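Local structure of choline binding protein PCPA (Streptococcus pneumoniae, 4CP6) at residues 188-194 and 211-217; 195-201 and 218-224; 320-326 and 343-349. The protein probably attaches to choline on the pneumococcal cell surface and displays a leucine-rich repeat domain that serves as a vaccine antigen. All coordinates share one frame; numbering follows the deposited sequence.

Contact 1 of 3, residues 188-194 and 211-217; sequences NLEKLTL and SLKHVDV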
loop_
_atom_site.group_PDB
_atom_site.type_symbol
_atom_site.label_atom_id
_atom_site.label_comp_id
_atom_site.label_asym_id
_atom_site.label_seq_id
_atom_site.Cartn_x
_atom_site.Cartn_y
_atom_site.Cartn_z
ATOM N N ASN A 188 -0.367 11.949 -6.966
ATOM C CA ASN A 188 -0.469 12.515 -8.305
ATOM C C ASN A 188 -0.261 11.519 -9.424
ATOM O O ASN A 188 -0.115 11.937 -10.581
ATOM C CB ASN A 188 0.515 13.694 -8.445
ATOM C CG ASN A 188 -0.030 14.930 -7.780
ATOM O OD1 ASN A 188 0.359 15.291 -6.673
ATOM N ND2 ASN A 188 -1.058 15.509 -8.368
ATOM N N LEU A 189 -0.235 10.209 -9.104
ATOM C CA LEU A 189 -0.020 9.179 -10.123
ATOM C C LEU A 189 -1.377 8.628 -10.587
ATOM O O LEU A 189 -2.064 7.940 -9.838
ATOM C CB LEU A 189 0.816 8.028 -9.546
ATOM C CG LEU A 189 1.235 6.948 -10.588
ATOM C CD1 LEU A 189 2.191 7.503 -11.666
ATOM C CD2 LEU A 189 1.843 5.746 -9.906
ATOM N N GLU A 190 -1.773 8.953 -11.812
ATOM C CA GLU A 190 -3.105 8.562 -12.256
ATOM C C GLU A 190 -3.178 7.214 -12.949
ATOM O O GLU A 190 -4.265 6.637 -13.063
ATOM C CB GLU A 190 -3.707 9.647 -13.167
ATOM C CG GLU A 190 -3.809 10.989 -12.448
ATOM C CD GLU A 190 -4.656 12.051 -13.127
ATOM O OE1 GLU A 190 -4.327 12.440 -14.270
ATOM O OE2 GLU A 190 -5.614 12.540 -12.487
ATOM N N LYS A 191 -2.050 6.703 -13.410
ATOM C CA LYS A 191 -2.062 5.411 -14.099
ATOM C C LYS A 191 -0.725 4.762 -13.994
ATOM O O LYS A 191 0.290 5.440 -13.759
ATOM C CB LYS A 191 -2.482 5.579 -15.581
ATOM C CG LYS A 191 -1.523 6.420 -16.429
ATOM C CD LYS A 191 -2.108 6.700 -17.821
ATOM C CE LYS A 191 -1.062 7.237 -18.782
ATOM N NZ LYS A 191 -1.681 7.736 -20.053
ATOM N N LEU A 192 -0.712 3.437 -14.178
ATOM C CA LEU A 192 0.485 2.615 -14.149
ATOM C C LEU A 192 0.210 1.413 -15.039
ATOM O O LEU A 192 -0.913 0.916 -15.027
ATOM C CB LEU A 192 0.748 2.147 -12.679
ATOM C CG LEU A 192 1.978 1.298 -12.413
ATOM C CD1 LEU A 192 3.261 2.121 -12.579
ATOM C CD2 LEU A 192 1.925 0.698 -11.031
ATOM N N THR A 193 1.226 0.941 -15.789
ATOM C CA THR A 193 1.127 -0.290 -16.575
ATOM C C THR A 193 2.176 -1.263 -16.097
ATOM O O THR A 193 3.389 -0.989 -16.228
ATOM C CB THR A 193 1.332 -0.032 -18.051
ATOM O OG1 THR A 193 0.328 0.879 -18.492
ATOM C CG2 THR A 193 1.218 -1.332 -18.876
ATOM N N LEU A 194 1.724 -2.427 -15.601
ATOM C CA LEU A 194 2.658 -3.458 -15.168
ATOM C C LEU A 194 3.213 -4.205 -16.388
ATOM O O LEU A 194 2.441 -4.756 -17.176
ATOM C CB LEU A 194 1.997 -4.468 -14.198
ATOM C CG LEU A 194 1.447 -3.891 -12.890
ATOM C CD1 LEU A 194 0.776 -4.986 -12.066
ATOM C CD2 LEU A 194 2.564 -3.242 -12.067
ATOM N N SER A 211 -4.691 8.659 -6.038
ATOM C CA SER A 211 -4.683 9.229 -7.374
ATOM C C SER A 211 -4.983 8.310 -8.546
ATOM O O SER A 211 -5.277 8.802 -9.651
ATOM C CB SER A 211 -3.309 9.854 -7.589
ATOM O OG SER A 211 -2.273 8.908 -7.336
ATOM N N LEU A 212 -4.846 6.993 -8.359
ATOM C CA LEU A 212 -4.961 6.088 -9.513
ATOM C C LEU A 212 -6.358 5.976 -10.073
ATOM O O LEU A 212 -7.310 5.775 -9.318
ATOM C CB LEU A 212 -4.424 4.696 -9.167
ATOM C CG LEU A 212 -2.909 4.639 -8.992
ATOM C CD1 LEU A 212 -2.494 3.405 -8.162
ATOM C CD2 LEU A 212 -2.204 4.614 -10.345
ATOM N N LYS A 213 -6.467 6.068 -11.414
ATOM C CA LYS A 213 -7.744 5.848 -12.096
ATOM C C LYS A 213 -7.780 4.444 -12.705
ATOM O O LYS A 213 -8.852 3.852 -12.834
ATOM C CB LYS A 213 -7.915 6.898 -13.212
ATOM C CG LYS A 213 -8.113 8.300 -12.673
ATOM C CD LYS A 213 -8.188 9.341 -13.806
ATOM C CE LYS A 213 -8.392 10.719 -13.208
ATOM N NZ LYS A 213 -8.468 11.771 -14.265
ATOM N N HIS A 214 -6.608 3.921 -13.080
ATOM C CA HIS A 214 -6.546 2.599 -13.682
ATOM C C HIS A 214 -5.141 2.043 -13.570
ATOM O O HIS A 214 -4.144 2.772 -13.626
ATOM C CB HIS A 214 -7.089 2.558 -15.156
ATOM C CG HIS A 214 -6.381 3.449 -16.128
ATOM N ND1 HIS A 214 -6.751 4.777 -16.298
ATOM C CD2 HIS A 214 -5.394 3.157 -17.011
ATOM C CE1 HIS A 214 -5.948 5.263 -17.238
ATOM N NE2 HIS A 214 -5.118 4.328 -17.702
ATOM N N VAL A 215 -5.079 0.743 -13.321
ATOM C CA VAL A 215 -3.824 -0.014 -13.299
ATOM C C VAL A 215 -3.960 -0.988 -14.470
ATOM O O VAL A 215 -4.869 -1.817 -14.477
ATOM C CB VAL A 215 -3.569 -0.747 -11.955
ATOM C CG1 VAL A 215 -2.290 -1.590 -12.053
ATOM C CG2 VAL A 215 -3.486 0.250 -10.786
ATOM N N ASP A 216 -3.100 -0.842 -15.469
ATOM C CA ASP A 216 -3.102 -1.700 -16.666
ATOM C C ASP A 216 -2.060 -2.805 -16.532
ATOM O O ASP A 216 -1.125 -2.687 -15.732
ATOM C CB ASP A 216 -2.798 -0.856 -17.927
ATOM C CG ASP A 216 -3.798 0.234 -18.263
ATOM O OD1 ASP A 216 -4.799 0.354 -17.547
ATOM O OD2 ASP A 216 -3.568 0.968 -19.251
ATOM N N VAL A 217 -2.236 -3.886 -17.297
ATOM C CA VAL A 217 -1.317 -5.015 -17.286
ATOM C C VAL A 217 -0.979 -5.317 -18.737
ATOM O O VAL A 217 -1.901 -5.518 -19.558
ATOM C CB VAL A 217 -1.936 -6.245 -16.601
ATOM C CG1 VAL A 217 -1.028 -7.459 -16.754
ATOM C CG2 VAL A 217 -2.205 -5.986 -15.128
HETATM O O HOH W 1 -6.403 11.242 -10.126
#
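Glu190 and Lys213 run side by side on neighbouring turns of a leucine-rich repeat solenoid, where the short parallel strands 191-194 and 214-217 pair. Followed outward, Glu190 first passes Ser211: its CB and CG lie 3.9 and 3.8 Å from Ser211 O. CD comes 4.0 Å from Lys213 CE, and the extended chain carries OE2, not the more distant OE1, to Lys213 NZ, a salt bridge of 3.4 Å on the exposed side. Behind this pair, Glu190 O takes a nearly straight bond from Lys213 N (175°). Asp216 N donates to Leu192 O, and Asp216 O receives Leu194 N, the alternation expected of parallel strands. On the outer face Lys191 rests over His214: with CG set between backbone N and carbonyl carbon (chi1 63°), the chain starts above the imidazole, CB 3.9 Å from the ring centroid. The inward strand face carries Leu192 and Leu194 beside Val215 and Val217; just before the strands Leu189 and Leu212 lie alongside each other, and Leu212 also meets Phe206 and Tyr241. Ser211 turns its hydroxyl back to Leu189 O (2.7 Å), arriving from above the carbonyl plane. One water donates to Ser211 O and, at 2.8 Å, to Glu190 OE2.

Contact 2 of 3, residues 195-201 and 218-224; sequences PKSVKTL and EEGNESF
This is a turn-against-turn contact on the loops that follow strands 191-194 and 214-217 of the leucine-rich repeat solenoid, and Asn221 fastens it by reaching into the type I turn Pro195-Val198. CG of Asn221 stands anti to its own backbone N (chi1 -173°), which brings the amide within bonding distance of two carbonyls of that turn. ND2 donates to Pro195 O and to Val198 O, 3.0 Å in each case; the first acceptor lies close to the amide plane, whereas the second is met on a lone pair in its own carbonyl plane. Both bonds are bent (141°). The other end of the amide works within its own loop: OD1 accepts Ser223 N, forming an Asx turn, and Phe224 N from the opposite face. Four bonds thus fix the rotation of this buried group.

At the outer margin, Glu218 OE1 takes Lys196 N at 2.8 Å on its anti side, 28° out of the carboxylate plane, while the aliphatic part of Lys196 lies along the backbone of Gly220, CG 3.6 Å from Gly220 C. Gly220 belongs to the type II turn Glu218-Asn221, where its positive phi suits glycine. At the inner end, the Phe224 ring receives Leu201 CD1 over one face, 3.8 Å from its centroid, and Val198 O approaches its edge in plane; Leu231 of the neighbouring strand 230-233 packs on both Leu201 and Phe224. Two waters bridge the loops, one linking Lys196 O to Glu222 N, another joining Val198 O to Ser223 OG. Successive irregular loops are therefore matched mainly by side-chain amide and carboxylate bonds to backbone, a chemistry that can hold turns in place where no strand pairing exists between them.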
loop_
_atom_site.group_PDB
_atom_site.type_symbol
_atom_site.label_atom_id
_atom_site.label_comp_id
_atom_site.label_asym_id
_atom_site.label_seq_id
_atom_site.Cartn_x
_atom_site.Cartn_y
_atom_site.Cartn_z
ATOM N N PRO A 195 4.537 -4.322 -16.499
ATOM C CA PRO A 195 5.096 -5.059 -17.645
ATOM C C PRO A 195 4.683 -6.534 -17.654
ATOM O O PRO A 195 4.334 -7.121 -16.614
ATOM C CB PRO A 195 6.610 -4.913 -17.473
ATOM C CG PRO A 195 6.772 -3.613 -16.725
ATOM C CD PRO A 195 5.588 -3.614 -15.741
ATOM N N LYS A 196 4.779 -7.150 -18.840
ATOM C CA LYS A 196 4.466 -8.558 -19.042
ATOM C C LYS A 196 5.333 -9.468 -18.148
ATOM O O LYS A 196 4.892 -10.552 -17.761
ATOM C CB LYS A 196 4.696 -8.891 -20.536
ATOM C CG LYS A 196 4.560 -10.348 -20.940
ATOM C CD LYS A 196 4.932 -10.568 -22.426
ATOM C CE LYS A 196 4.857 -12.035 -22.788
ATOM N NZ LYS A 196 5.903 -12.844 -22.104
ATOM N N SER A 197 6.549 -9.024 -17.803
ATOM C CA SER A 197 7.469 -9.836 -17.015
ATOM C C SER A 197 7.141 -9.932 -15.490
ATOM O O SER A 197 7.746 -10.752 -14.792
ATOM C CB SER A 197 8.873 -9.240 -17.145
ATOM O OG SER A 197 8.828 -7.837 -16.927
ATOM N N VAL A 198 6.246 -9.051 -14.979
ATOM C CA VAL A 198 5.980 -8.990 -13.537
ATOM C C VAL A 198 5.289 -10.257 -13.081
ATOM O O VAL A 198 4.201 -10.585 -13.585
ATOM C CB VAL A 198 5.180 -7.735 -13.146
ATOM C CG1 VAL A 198 4.900 -7.736 -11.635
ATOM C CG2 VAL A 198 5.934 -6.457 -13.544
ATOM N N LYS A 199 5.937 -10.969 -12.136
ATOM C CA LYS A 199 5.398 -12.226 -11.618
ATOM C C LYS A 199 4.890 -12.100 -10.192
ATOM O O LYS A 199 3.986 -12.857 -9.819
ATOM C CB LYS A 199 6.488 -13.302 -11.676
ATOM C CG LYS A 199 5.980 -14.697 -11.345
ATOM C CD LYS A 199 7.072 -15.748 -11.431
ATOM C CE LYS A 199 6.516 -17.107 -11.075
ATOM N NZ LYS A 199 7.542 -18.182 -11.216
ATOM N N THR A 200 5.493 -11.205 -9.379
ATOM C CA THR A 200 5.172 -11.118 -7.958
ATOM C C THR A 200 4.973 -9.677 -7.576
ATOM O O THR A 200 5.801 -8.818 -7.930
ATOM C CB THR A 200 6.340 -11.721 -7.170
ATOM O OG1 THR A 200 6.510 -13.084 -7.576
ATOM C CG2 THR A 200 6.133 -11.660 -5.646
ATOM N N LEU A 201 3.899 -9.431 -6.799
ATOM C CA LEU A 201 3.592 -8.130 -6.195
ATOM C C LEU A 201 3.474 -8.306 -4.710
ATOM O O LEU A 201 2.750 -9.198 -4.264
ATOM C CB LEU A 201 2.264 -7.536 -6.720
ATOM C CG LEU A 201 2.225 -7.253 -8.195
ATOM C CD1 LEU A 201 0.838 -6.799 -8.612
ATOM C CD2 LEU A 201 3.256 -6.208 -8.625
ATOM N N GLU A 218 0.305 -5.297 -19.073
ATOM C CA GLU A 218 0.747 -5.540 -20.443
ATOM C C GLU A 218 0.237 -6.896 -20.921
ATOM O O GLU A 218 0.205 -7.867 -20.162
ATOM C CB GLU A 218 2.263 -5.513 -20.521
ATOM C CG GLU A 218 2.808 -5.523 -21.938
ATOM C CD GLU A 218 4.308 -5.350 -22.078
ATOM O OE1 GLU A 218 5.002 -5.424 -21.055
ATOM O OE2 GLU A 218 4.801 -5.107 -23.204
ATOM N N GLU A 219 -0.172 -6.957 -22.205
ATOM C CA GLU A 219 -0.635 -8.209 -22.805
ATOM C C GLU A 219 0.414 -9.314 -22.625
ATOM O O GLU A 219 1.604 -9.078 -22.855
ATOM C CB GLU A 219 -0.904 -7.956 -24.312
ATOM C CG GLU A 219 -1.239 -9.172 -25.172
ATOM C CD GLU A 219 -2.500 -9.930 -24.821
ATOM O OE1 GLU A 219 -3.448 -9.295 -24.308
ATOM O OE2 GLU A 219 -2.545 -11.157 -25.069
ATOM N N GLY A 220 -0.035 -10.500 -22.217
ATOM C CA GLY A 220 0.868 -11.625 -22.074
ATOM C C GLY A 220 1.356 -11.885 -20.663
ATOM O O GLY A 220 2.041 -12.883 -20.435
ATOM N N ASN A 221 1.033 -10.992 -19.698
ATOM C CA ASN A 221 1.451 -11.231 -18.316
ATOM C C ASN A 221 0.789 -12.529 -17.841
ATOM O O ASN A 221 -0.400 -12.714 -18.057
ATOM C CB ASN A 221 1.040 -10.050 -17.448
ATOM C CG ASN A 221 1.589 -10.162 -16.047
ATOM O OD1 ASN A 221 1.206 -11.057 -15.275
ATOM N ND2 ASN A 221 2.537 -9.275 -15.684
ATOM N N GLU A 222 1.574 -13.425 -17.244
ATOM C CA GLU A 222 1.049 -14.735 -16.846
ATOM C C GLU A 222 0.526 -14.797 -15.422
ATOM O O GLU A 222 -0.041 -15.826 -15.039
ATOM C CB GLU A 222 2.156 -15.814 -17.000
ATOM C CG GLU A 222 2.549 -16.101 -18.446
ATOM C CD GLU A 222 3.804 -16.928 -18.648
ATOM O OE1 GLU A 222 4.401 -17.388 -17.646
ATOM O OE2 GLU A 222 4.204 -17.100 -19.821
ATOM N N SER A 223 0.726 -13.721 -14.619
ATOM C CA SER A 223 0.378 -13.748 -13.195
ATOM C C SER A 223 -0.740 -12.802 -12.805
ATOM O O SER A 223 -1.365 -13.011 -11.749
ATOM C CB SER A 223 1.629 -13.418 -12.381
ATOM O OG SER A 223 2.650 -14.364 -12.698
ATOM N N PHE A 224 -0.993 -11.775 -13.629
ATOM C CA PHE A 224 -1.963 -10.714 -13.313
ATOM C C PHE A 224 -2.813 -10.358 -14.491
ATOM O O PHE A 224 -2.430 -10.628 -15.638
ATOM C CB PHE A 224 -1.211 -9.430 -12.857
ATOM C CG PHE A 224 -0.318 -9.711 -11.682
ATOM C CD1 PHE A 224 -0.854 -9.910 -10.409
ATOM C CD2 PHE A 224 1.049 -9.869 -11.852
ATOM C CE1 PHE A 224 -0.032 -10.265 -9.331
ATOM C CE2 PHE A 224 1.866 -10.220 -10.780
ATOM C CZ PHE A 224 1.328 -10.412 -9.525
HETATM O O HOH W 2 4.460 -13.175 -17.446
HETATM O O HOH W 3 4.005 -13.123 -14.759
#

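Contact 3 of 3, residues 320-326 and 343-349; sequences LILPDNV and LTIGNNI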
loop_
_atom_site.group_PDB
_atom_site.type_symbol
_atom_site.label_atom_id
_atom_site.label_comp_id
_atom_site.label_asym_id
_atom_site.label_seq_id
_atom_site.Cartn_x
_atom_site.Cartn_y
_atom_site.Cartn_z
ATOM N N LEU A 320 -25.257 -2.716 7.278
ATOM C CA LEU A 320 -24.374 -3.850 7.070
ATOM C C LEU A 320 -25.108 -5.077 7.502
ATOM O O LEU A 320 -25.636 -5.117 8.625
ATOM C CB LEU A 320 -23.071 -3.754 7.877
ATOM C CG LEU A 320 -21.876 -3.132 7.218
ATOM C CD1 LEU A 320 -20.750 -2.920 8.221
ATOM C CD2 LEU A 320 -21.402 -3.982 6.024
ATOM N N ILE A 321 -25.159 -6.074 6.626
ATOM C CA ILE A 321 -25.720 -7.356 6.942
ATOM C C ILE A 321 -24.585 -8.370 6.928
ATOM O O ILE A 321 -24.113 -8.747 5.846
ATOM C CB ILE A 321 -26.852 -7.739 5.978
ATOM C CG1 ILE A 321 -27.974 -6.667 6.031
ATOM C CG2 ILE A 321 -27.361 -9.154 6.296
ATOM C CD1 ILE A 321 -28.956 -6.753 4.857
ATOM N N LEU A 322 -24.125 -8.791 8.100
ATOM C CA LEU A 322 -23.062 -9.795 8.186
ATOM C C LEU A 322 -23.701 -11.160 7.915
ATOM O O LEU A 322 -24.705 -11.526 8.538
ATOM C CB LEU A 322 -22.379 -9.774 9.551
ATOM C CG LEU A 322 -21.731 -8.436 9.961
ATOM C CD1 LEU A 322 -21.210 -8.514 11.401
ATOM C CD2 LEU A 322 -20.602 -8.025 8.978
ATOM N N PRO A 323 -23.168 -11.885 6.931
ATOM C CA PRO A 323 -23.806 -13.137 6.519
ATOM C C PRO A 323 -23.713 -14.228 7.544
ATOM O O PRO A 323 -23.005 -14.124 8.559
ATOM C CB PRO A 323 -23.143 -13.473 5.175
ATOM C CG PRO A 323 -21.815 -12.785 5.236
ATOM C CD PRO A 323 -22.017 -11.536 6.079
ATOM N N ASP A 324 -24.493 -15.279 7.305
ATOM C CA ASP A 324 -24.760 -16.259 8.335
ATOM C C ASP A 324 -23.615 -17.105 8.824
ATOM O O ASP A 324 -23.715 -17.668 9.916
ATOM C CB ASP A 324 -25.902 -17.194 7.881
ATOM C CG ASP A 324 -27.239 -16.486 7.659
ATOM O OD1 ASP A 324 -27.496 -15.455 8.328
ATOM O OD2 ASP A 324 -28.031 -16.954 6.798
ATOM N N ASN A 325 -22.536 -17.211 8.031
ATOM C CA ASN A 325 -21.475 -18.169 8.284
ATOM C C ASN A 325 -20.081 -17.569 8.524
ATOM O O ASN A 325 -19.088 -18.293 8.424
ATOM C CB ASN A 325 -21.435 -19.152 7.082
ATOM C CG ASN A 325 -22.807 -19.633 6.638
ATOM O OD1 ASN A 325 -23.517 -20.268 7.425
ATOM N ND2 ASN A 325 -23.253 -19.276 5.404
ATOM N N VAL A 326 -19.987 -16.250 8.815
ATOM C CA VAL A 326 -18.674 -15.677 9.060
ATOM C C VAL A 326 -18.086 -16.368 10.293
ATOM O O VAL A 326 -18.771 -16.507 11.336
ATOM C CB VAL A 326 -18.744 -14.158 9.289
ATOM C CG1 VAL A 326 -17.344 -13.583 9.391
ATOM C CG2 VAL A 326 -19.502 -13.454 8.165
ATOM N N LEU A 343 -27.226 -2.690 11.772
ATOM C CA LEU A 343 -26.293 -3.803 11.632
ATOM C C LEU A 343 -27.056 -5.095 11.903
ATOM O O LEU A 343 -27.780 -5.176 12.913
ATOM C CB LEU A 343 -25.103 -3.648 12.615
ATOM C CG LEU A 343 -24.225 -4.887 12.737
ATOM C CD1 LEU A 343 -23.380 -5.060 11.464
ATOM C CD2 LEU A 343 -23.298 -4.786 13.956
ATOM N N THR A 344 -26.907 -6.108 11.034
ATOM C CA THR A 344 -27.483 -7.421 11.275
ATOM C C THR A 344 -26.356 -8.429 11.382
ATOM O O THR A 344 -25.427 -8.389 10.567
ATOM C CB THR A 344 -28.489 -7.826 10.184
ATOM O OG1 THR A 344 -29.578 -6.898 10.236
ATOM C CG2 THR A 344 -29.000 -9.257 10.364
ATOM N N ILE A 345 -26.422 -9.294 12.390
ATOM C CA ILE A 345 -25.409 -10.306 12.627
ATOM C C ILE A 345 -26.079 -11.639 12.310
ATOM O O ILE A 345 -27.029 -12.041 12.993
ATOM C CB ILE A 345 -24.879 -10.235 14.079
ATOM C CG1 ILE A 345 -24.482 -8.787 14.454
ATOM C CG2 ILE A 345 -23.714 -11.203 14.275
ATOM C CD1 ILE A 345 -23.945 -8.598 15.886
ATOM N N GLY A 346 -25.537 -12.326 11.301
ATOM C CA GLY A 346 -26.074 -13.570 10.754
ATOM C C GLY A 346 -26.253 -14.732 11.707
ATOM O O GLY A 346 -25.721 -14.760 12.817
ATOM N N ASN A 347 -27.033 -15.738 11.237
ATOM C CA ASN A 347 -27.527 -16.862 12.043
ATOM C C ASN A 347 -26.515 -17.662 12.829
ATOM O O ASN A 347 -26.801 -18.027 13.971
ATOM C CB ASN A 347 -28.344 -17.859 11.181
ATOM C CG ASN A 347 -29.637 -17.292 10.606
ATOM O OD1 ASN A 347 -30.113 -16.221 10.975
ATOM N ND2 ASN A 347 -30.235 -17.986 9.660
ATOM N N ASN A 348 -25.368 -17.999 12.231
ATOM C CA ASN A 348 -24.461 -18.897 12.913
ATOM C C ASN A 348 -23.277 -18.189 13.562
ATOM O O ASN A 348 -22.299 -18.843 13.905
ATOM C CB ASN A 348 -24.030 -20.047 11.974
ATOM C CG ASN A 348 -25.243 -20.671 11.309
ATOM O OD1 ASN A 348 -26.238 -21.009 11.978
ATOM N ND2 ASN A 348 -25.268 -20.656 9.981
ATOM N N ILE A 349 -23.402 -16.862 13.811
ATOM C CA ILE A 349 -22.361 -16.110 14.510
ATOM C C ILE A 349 -22.806 -16.113 15.959
ATOM O O ILE A 349 -23.785 -15.432 16.307
ATOM C CB ILE A 349 -22.216 -14.687 13.901
ATOM C CG1 ILE A 349 -21.797 -14.789 12.411
ATOM C CG2 ILE A 349 -21.164 -13.917 14.710
ATOM C CD1 ILE A 349 -21.985 -13.517 11.662
HETATM O O HOH W 4 -29.003 -4.306 9.102
HETATM O O HOH W 5 -28.652 -20.100 8.200
HETATM O O HOH W 6 -22.374 -21.422 9.384
HETATM O O HOH W 7 -20.354 -18.676 11.904
#
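Leu320 O is approached by three groups: Thr344 N at 2.9 Å, Leu343 CA-H, and a water, also bonded to Thr344 OG1, whose reach to the carbonyl is long and weak. With Leu322 N donating to Thr344 O (2.8 Å), these bonds pair strands 319-322 and 342-345 as parallel neighbours in the leucine-rich repeat solenoid. Beneath them Leu343 crosses Leu322, and its CD1 sits 3.8 Å from Leu320 CB; Met334 and Phe356 close over this inward-facing group.

Where the strands end, both chains enter type I turns. Gly346, lacking a side chain, lets the backbones draw together, its CA 3.8 Å from Asp324 CA. Asp324 then serves the neighbouring turn twice. Its OD1 receives Asn347 N at 3.0 Å, from above the carboxylate plane, and its carbonyl O accepts Asn348 N in plane, on a lone pair. Asp324 CG lies anti to the carbonyl carbon (chi1 -63°), which sets the carboxylate alongside the Asn347 amide, the two planes stacked 8° apart. One residue on, Asn348 ND2 donates to Asn325 OD1 at 3.1 Å, while Asn325 ND2 bonds to Asn301 O, so the asparagine connects turns on both of its sides. Ile349 packs on the inner side of the turns, CD1 lying 3.3 Å from Pro323 O and close to Val326 CB. The bond from Asn347 N probably stabilises the negative charge of Asp324, and the arrangement implies that these two turns are joined by polar backbone and side-chain groups on the outside and by aliphatic side chains within.

How the contacts relate
All three contacts join segments 23 residues apart, the spacing of successive solenoid turns. Contact 3 has the largest share of buried residues, contact 1 fewer, and contact 2 is the most surface-like. Contacts 1 and 2 belong to the same two coils and touch: Leu194 O and Glu218 N, 2.9 Å apart, probably share a hydrogen bond, and Leu194 packs on Leu201. Contact 1 relies on strand pairing, with an outward charged pair and an inward layer of leucines and valines; contact 2 largely on a buried asparagine, a carboxylate, a phenylalanine and bridging waters. Contact 3, centred about 36 Å from the centre of contact 1, unites both styles: strand bonds and leucines, then polar turns.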